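Local atomic coordinates of inositol-1-monophosphatase SuhB (Mycobacterium tuberculosis, PDB entry 2Q74), a protein that probably hydrolyses inositol 1-phosphate to free myo-inositol and phosphate with magnesium as cofactor, completing the biosynthesis of myo-inositol from glucose 6-phosphate. Residues L18-A22 with L66-L71; G77-E83 with R98-D104; I130-G134 with S146-G150. All coordinates share one frame; numbering follows the deposited sequence.

Interaction 1 of 3, residues L18-A22 with L66-L71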
# COMPACT_ATOMS: atom_id res chain seq x y z
N LEU A 18 17.45 -12.88 12.70
CA LEU A 18 16.28 -13.75 12.70
C LEU A 18 15.19 -13.24 11.77
O LEU A 18 14.57 -14.04 11.05
CB LEU A 18 15.72 -13.91 14.11
CG LEU A 18 16.54 -14.74 15.08
CD1 LEU A 18 15.69 -15.07 16.27
CD2 LEU A 18 17.02 -16.02 14.43
N ALA A 19 14.96 -11.93 11.78
CA ALA A 19 13.99 -11.31 10.90
C ALA A 19 14.33 -11.60 9.43
O ALA A 19 13.46 -12.05 8.65
CB ALA A 19 13.93 -9.81 11.15
N ALA A 20 15.59 -11.38 9.06
CA ALA A 20 16.05 -11.58 7.68
C ALA A 20 15.92 -13.04 7.26
O ALA A 20 15.44 -13.34 6.16
CB ALA A 20 17.49 -11.13 7.50
N GLU A 21 16.36 -13.93 8.14
CA GLU A 21 16.21 -15.37 7.93
C GLU A 21 14.76 -15.75 7.68
O GLU A 21 14.45 -16.39 6.69
CB GLU A 21 16.66 -16.14 9.17
CG GLU A 21 18.11 -16.46 9.25
CD GLU A 21 18.39 -17.30 10.47
OE1 GLU A 21 17.79 -18.39 10.60
OE2 GLU A 21 19.18 -16.84 11.33
N ALA A 22 13.90 -15.38 8.61
CA ALA A 22 12.49 -15.74 8.57
C ALA A 22 11.81 -15.17 7.32
O ALA A 22 11.00 -15.85 6.68
CB ALA A 22 11.79 -15.29 9.84
N LEU A 66 10.48 -22.07 12.92
CA LEU A 66 11.83 -21.65 12.56
C LEU A 66 12.39 -20.71 13.60
O LEU A 66 13.51 -20.87 14.07
CB LEU A 66 11.82 -20.96 11.19
CG LEU A 66 13.15 -20.51 10.55
CD1 LEU A 66 12.97 -20.27 9.07
CD2 LEU A 66 13.72 -19.28 11.20
N LEU A 67 11.59 -19.72 13.97
CA LEU A 67 12.01 -18.69 14.91
C LEU A 67 12.23 -19.22 16.33
O LEU A 67 13.17 -18.80 17.01
CB LEU A 67 10.99 -17.56 14.94
CG LEU A 67 10.99 -16.64 13.73
CD1 LEU A 67 9.75 -15.78 13.73
CD2 LEU A 67 12.24 -15.78 13.70
N ARG A 68 11.35 -20.11 16.76
CA ARG A 68 11.47 -20.73 18.07
C ARG A 68 12.72 -21.59 18.18
O ARG A 68 13.43 -21.51 19.18
CB ARG A 68 10.22 -21.56 18.39
CG ARG A 68 9.00 -20.71 18.75
CD ARG A 68 7.78 -21.57 19.11
NE ARG A 68 6.60 -20.74 19.40
CZ ARG A 68 6.34 -20.16 20.57
NH1 ARG A 68 7.16 -20.30 21.61
NH2 ARG A 68 5.24 -19.43 20.71
N ASP A 69 12.99 -22.39 17.15
CA ASP A 69 14.17 -23.24 17.11
C ASP A 69 15.42 -22.40 17.12
O ASP A 69 16.32 -22.62 17.92
CB ASP A 69 14.15 -24.15 15.88
CG ASP A 69 13.01 -25.17 15.90
OD1 ASP A 69 12.50 -25.47 17.00
OD2 ASP A 69 12.61 -25.66 14.82
N ARG A 70 15.48 -21.40 16.25
CA ARG A 70 16.67 -20.56 16.15
C ARG A 70 16.93 -19.81 17.45
O ARG A 70 18.08 -19.56 17.82
CB ARG A 70 16.53 -19.60 14.97
CG ARG A 70 16.59 -20.27 13.60
CD ARG A 70 18.00 -20.71 13.26
NE ARG A 70 18.88 -19.56 13.08
CZ ARG A 70 20.12 -19.48 13.52
NH1 ARG A 70 20.67 -20.46 14.22
NH2 ARG A 70 20.83 -18.39 13.29
N LEU A 71 15.86 -19.44 18.14
CA LEU A 71 15.98 -18.77 19.41
C LEU A 71 16.44 -19.72 20.51
O LEU A 71 17.15 -19.32 21.42
CB LEU A 71 14.66 -18.10 19.79
CG LEU A 71 14.45 -16.70 19.19
CD1 LEU A 71 13.01 -16.26 19.32
CD2 LEU A 71 15.38 -15.67 19.82
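L18 of helix 8-33 packs between L67, R70 and L71 of helix 55-74, joining the two roughly antiparallel helices that lie against the large mixed sheet in the sandwich fold of the inositol monophosphatase superfamily. The axes of the two short segments pass 10.6 Å apart at 141°. On the sheet side the packing is close and apolar. L18 CD1 lies 3.6 Å from L71 CG, its CD2 rests on the first methylene of R70, and A22 CB lies 3.9 Å from L67 CD2. Leucine fills the space between the helices with two branches, while the small alanine lets the L67 methyl settle near the helix backbone; A22 also touches V121 of the sheet and L67 touches I123.

The rim away from the sheet is more open to solvent and polar. There E21 reaches out with an extended chain, whereas R70 is bent at chi2, -74°, and again at chi3, which brings the NE/NH2 edge of its guanidinium round to the carboxylate. R70 NH1 is hydrogen-bonded to Q73, while its other two nitrogens face E21. The salt bridge is side-on, its two planes turned 33° apart: R70 NE meets E21 OE1 at 3.0 Å, and R70 NH2 meets E21 OE2 at 3.0 Å.

Interaction 2 of 3, residues G77-E83 with R98-D104; sequences GDPILGE and RVTWVLD
L81, P79 and D78 bury the most surface against R98-D104, where the short edge strand 80-81 pairs in parallel with strand 100-104 of the large mixed sheet. The parallel ladder runs through P79 and L81: W101 N donates to P79 O at 2.9 Å, L81 N to W101 O at 2.9 Å, and L103 N to L81 O at 3.1 Å. Proline is well suited to the first place, since only its carbonyl is needed; its ring edges up to T100, with P79 CB 3.6 Å from T100 OG1. L81 lies with V102 on one face of the sheet, CD2 loosely facing V102 CG1. On the other face I80 lays CD1 against the CB of W101, while CG2 meets L103 CD2 at 3.9 Å.

Past the ends of the ladder the polar side chains matter. E83 and D104 bring their carboxylates together, as expected of two acidic residues that, by similarity to relatives, bind magnesium; D104 also accepts a bond from the backbone of I106. At the other end D78, salt-bridged to R75, has CG beside its own backbone N (chi1 -78°), a turn that points the carboxylate at the indole edge. W101 NE1 donates to D78 OD2 at 3.0 Å, meeting it on the anti side with the carboxylate and ring planes 28° apart.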
# COMPACT_ATOMS: atom_id res chain seq x y z
N GLY A 77 17.83 -19.74 27.20
CA GLY A 77 16.83 -19.71 28.27
C GLY A 77 15.76 -18.63 28.14
O GLY A 77 15.01 -18.39 29.08
N ASP A 78 15.68 -17.99 26.99
CA ASP A 78 14.79 -16.84 26.82
C ASP A 78 13.35 -17.23 26.52
O ASP A 78 13.09 -18.07 25.67
CB ASP A 78 15.31 -15.90 25.75
CG ASP A 78 16.45 -15.05 26.23
OD1 ASP A 78 17.20 -15.49 27.13
OD2 ASP A 78 16.58 -13.93 25.72
N PRO A 79 12.41 -16.62 27.25
CA PRO A 79 11.00 -16.79 26.97
C PRO A 79 10.58 -16.26 25.62
O PRO A 79 11.14 -15.28 25.13
CB PRO A 79 10.33 -15.97 28.08
CG PRO A 79 11.33 -15.92 29.15
CD PRO A 79 12.62 -15.81 28.46
N ILE A 80 9.58 -16.92 25.04
CA ILE A 80 9.04 -16.57 23.74
C ILE A 80 7.54 -16.38 23.87
O ILE A 80 6.81 -17.34 24.16
CB ILE A 80 9.27 -17.71 22.70
CG1 ILE A 80 10.73 -18.17 22.66
CG2 ILE A 80 8.78 -17.25 21.36
CD1 ILE A 80 11.73 -17.08 22.45
N LEU A 81 7.08 -15.16 23.67
CA LEU A 81 5.65 -14.88 23.48
C LEU A 81 5.37 -14.80 21.98
O LEU A 81 5.72 -13.82 21.31
CB LEU A 81 5.24 -13.58 24.18
CG LEU A 81 3.81 -13.08 23.91
CD1 LEU A 81 2.76 -14.04 24.45
CD2 LEU A 81 3.61 -11.70 24.51
N GLY A 82 4.76 -15.85 21.44
CA GLY A 82 4.42 -15.87 20.04
C GLY A 82 3.01 -15.40 19.79
O GLY A 82 2.25 -15.11 20.72
N GLU A 83 2.65 -15.33 18.52
CA GLU A 83 1.27 -15.11 18.13
C GLU A 83 0.38 -16.26 18.66
O GLU A 83 -0.85 -16.14 18.67
CB GLU A 83 1.19 -14.99 16.60
CG GLU A 83 -0.11 -14.40 16.05
CD GLU A 83 -0.41 -14.88 14.63
OE1 GLU A 83 0.52 -14.94 13.79
OE2 GLU A 83 -1.59 -15.21 14.39
N ARG A 98 16.43 -11.00 32.37
CA ARG A 98 15.82 -11.93 31.43
C ARG A 98 15.03 -11.21 30.32
O ARG A 98 14.30 -10.26 30.60
CB ARG A 98 14.90 -12.90 32.17
CG ARG A 98 14.45 -14.08 31.32
CD ARG A 98 15.16 -15.41 31.67
NE ARG A 98 16.62 -15.36 31.57
CZ ARG A 98 17.41 -16.41 31.34
NH1 ARG A 98 16.91 -17.64 31.17
NH2 ARG A 98 18.73 -16.25 31.28
N VAL A 99 15.19 -11.66 29.07
CA VAL A 99 14.54 -11.05 27.90
C VAL A 99 13.47 -11.97 27.30
O VAL A 99 13.62 -13.19 27.28
CB VAL A 99 15.56 -10.71 26.80
CG1 VAL A 99 14.94 -10.85 25.42
CG2 VAL A 99 16.13 -9.33 27.01
N THR A 100 12.40 -11.36 26.79
CA THR A 100 11.31 -12.09 26.17
C THR A 100 11.18 -11.70 24.70
O THR A 100 11.07 -10.52 24.37
CB THR A 100 9.97 -11.79 26.86
OG1 THR A 100 9.97 -12.36 28.17
CG2 THR A 100 8.79 -12.38 26.06
N TRP A 101 11.17 -12.70 23.83
CA TRP A 101 11.06 -12.44 22.40
C TRP A 101 9.60 -12.45 22.00
O TRP A 101 8.93 -13.46 22.16
CB TRP A 101 11.89 -13.43 21.61
CG TRP A 101 13.31 -13.29 21.97
CD1 TRP A 101 13.94 -13.92 22.99
CD2 TRP A 101 14.27 -12.42 21.36
NE1 TRP A 101 15.25 -13.52 23.05
CE2 TRP A 101 15.48 -12.60 22.06
CE3 TRP A 101 14.23 -11.52 20.28
CZ2 TRP A 101 16.65 -11.90 21.74
CZ3 TRP A 101 15.39 -10.82 19.95
CH2 TRP A 101 16.58 -11.02 20.68
N VAL A 102 9.12 -11.31 21.53
CA VAL A 102 7.73 -11.15 21.11
C VAL A 102 7.72 -11.17 19.59
O VAL A 102 8.39 -10.35 18.96
CB VAL A 102 7.15 -9.81 21.57
CG1 VAL A 102 5.66 -9.73 21.25
CG2 VAL A 102 7.39 -9.60 23.07
N LEU A 103 6.96 -12.08 19.00
CA LEU A 103 7.05 -12.18 17.56
C LEU A 103 5.78 -12.47 16.77
O LEU A 103 4.80 -12.98 17.30
CB LEU A 103 8.22 -13.09 17.16
CG LEU A 103 8.35 -14.54 17.57
CD1 LEU A 103 9.77 -14.77 18.09
CD2 LEU A 103 7.38 -14.93 18.62
N ASP A 104 5.81 -12.03 15.50
CA ASP A 104 4.78 -12.35 14.52
C ASP A 104 5.48 -12.72 13.20
O ASP A 104 6.10 -11.87 12.54
CB ASP A 104 3.81 -11.19 14.28
CG ASP A 104 2.58 -11.62 13.49
OD1 ASP A 104 2.56 -12.77 13.01
OD2 ASP A 104 1.62 -10.83 13.34

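Interaction 3 of 3, residues I130-G134 with S146-G150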
# COMPACT_ATOMS: atom_id res chain seq x y z
N ILE A 130 8.99 -3.73 28.45
CA ILE A 130 9.52 -2.62 27.67
C ILE A 130 10.35 -3.17 26.52
O ILE A 130 11.18 -4.03 26.73
CB ILE A 130 10.43 -1.70 28.52
CG1 ILE A 130 9.69 -1.24 29.79
CG2 ILE A 130 10.92 -0.50 27.69
CD1 ILE A 130 8.30 -0.60 29.49
N THR A 131 10.13 -2.65 25.31
CA THR A 131 10.91 -3.05 24.14
C THR A 131 12.28 -2.35 24.08
O THR A 131 12.39 -1.13 23.94
CB THR A 131 10.14 -2.80 22.84
OG1 THR A 131 8.84 -3.39 22.93
CG2 THR A 131 10.87 -3.42 21.66
N VAL A 132 13.32 -3.16 24.17
CA VAL A 132 14.72 -2.74 24.22
C VAL A 132 15.38 -2.83 22.85
O VAL A 132 16.33 -2.10 22.54
CB VAL A 132 15.49 -3.64 25.20
CG1 VAL A 132 16.94 -3.21 25.31
CG2 VAL A 132 14.82 -3.61 26.56
N ALA A 133 14.88 -3.74 22.02
CA ALA A 133 15.43 -3.94 20.68
C ALA A 133 14.42 -4.64 19.79
O ALA A 133 13.55 -5.37 20.26
CB ALA A 133 16.71 -4.74 20.76
N GLY A 134 14.54 -4.41 18.49
CA GLY A 134 13.53 -4.91 17.58
C GLY A 134 13.94 -4.90 16.13
O GLY A 134 14.86 -4.20 15.74
N SER A 146 15.43 -1.85 11.85
CA SER A 146 15.76 -2.24 13.22
C SER A 146 16.15 -1.08 14.10
O SER A 146 16.49 -0.01 13.61
CB SER A 146 16.88 -3.27 13.22
OG SER A 146 18.04 -2.77 12.56
N ALA A 147 16.11 -1.31 15.41
CA ALA A 147 16.45 -0.29 16.38
C ALA A 147 16.78 -0.94 17.70
O ALA A 147 16.47 -2.11 17.91
CB ALA A 147 15.31 0.67 16.54
N ALA A 148 17.43 -0.17 18.57
CA ALA A 148 17.67 -0.55 19.97
C ALA A 148 17.75 0.71 20.84
O ALA A 148 18.18 1.77 20.35
CB ALA A 148 18.94 -1.37 20.08
N THR A 149 17.33 0.62 22.11
CA THR A 149 17.25 1.81 22.98
C THR A 149 18.55 2.55 23.05
O THR A 149 19.58 1.98 23.42
CB THR A 149 16.83 1.48 24.43
OG1 THR A 149 17.31 0.17 24.78
CG2 THR A 149 15.32 1.53 24.58
N GLY A 150 18.51 3.82 22.67
CA GLY A 150 19.67 4.69 22.71
C GLY A 150 20.56 4.61 21.49
O GLY A 150 21.49 5.39 21.34
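Residues 130-134 of strand 130-138 and 146-148 of strand 143-148 run antiparallel, their segment axes at 143°, with G134 and A147 forming a hydrogen-bonded pair and A133 and A148 the adjacent non-hydrogen-bonded one. G134 N donates to A147 O at 3.1 Å and A147 N returns the bond to G134 O at 3.2 Å. Further on, T149 N reaches V132 O at 2.9 Å with a fairly straight N-H...O angle of 160°, and T149 OG1 adds a weak bond to the same carbonyl oxygen.

The side chains are mostly small. A133 and A148 share one face, their CB atoms 4.1 Å apart, and this low surface lets helix 8-33 lie close, through L11 and R12 over A133 and P8 over A148. A147 points to the opposite face, where I242 and E245 of helix 233-245 cover it; its partner G134 has no side chain to compete there. V132 holds CG1 anti to its backbone N (chi1 -179°), placing that methyl 3.4 Å from T149 OG1 as the two branched side chains pass each other. S146 sets its CB beside G134 O, while its hydroxyl is hydrogen-bonded to E16 of helix 8-33.

Strands 130-138 and 143-148 form a beta hairpin within a sheet layered between helices; on the other edge of strand 130-138, V132 and A133 both face A125 of strand 120-127, a classic beta bulge.

The three contacts come in series along the chain and belong to one layered unit. Interaction 1 pairs helices 8-33 and 55-74; interaction 2 follows directly, since helix 55-74 leads into edge strand 80-81. Their centres are 12 Å apart and they touch, L71 packing on I80 and W101. Interactions 2 and 3 lie in the same seven-stranded sheet, centres 14 Å apart without touching, with strand 120-127 between strands 100-104 and 130-138. Interaction 3 is 18 Å from interaction 1, centre to centre, yet helix 8-33 reaches both. Helix 233-245 covers the other sheet face and brings D235 beside D104, where the metal site is expected by similarity.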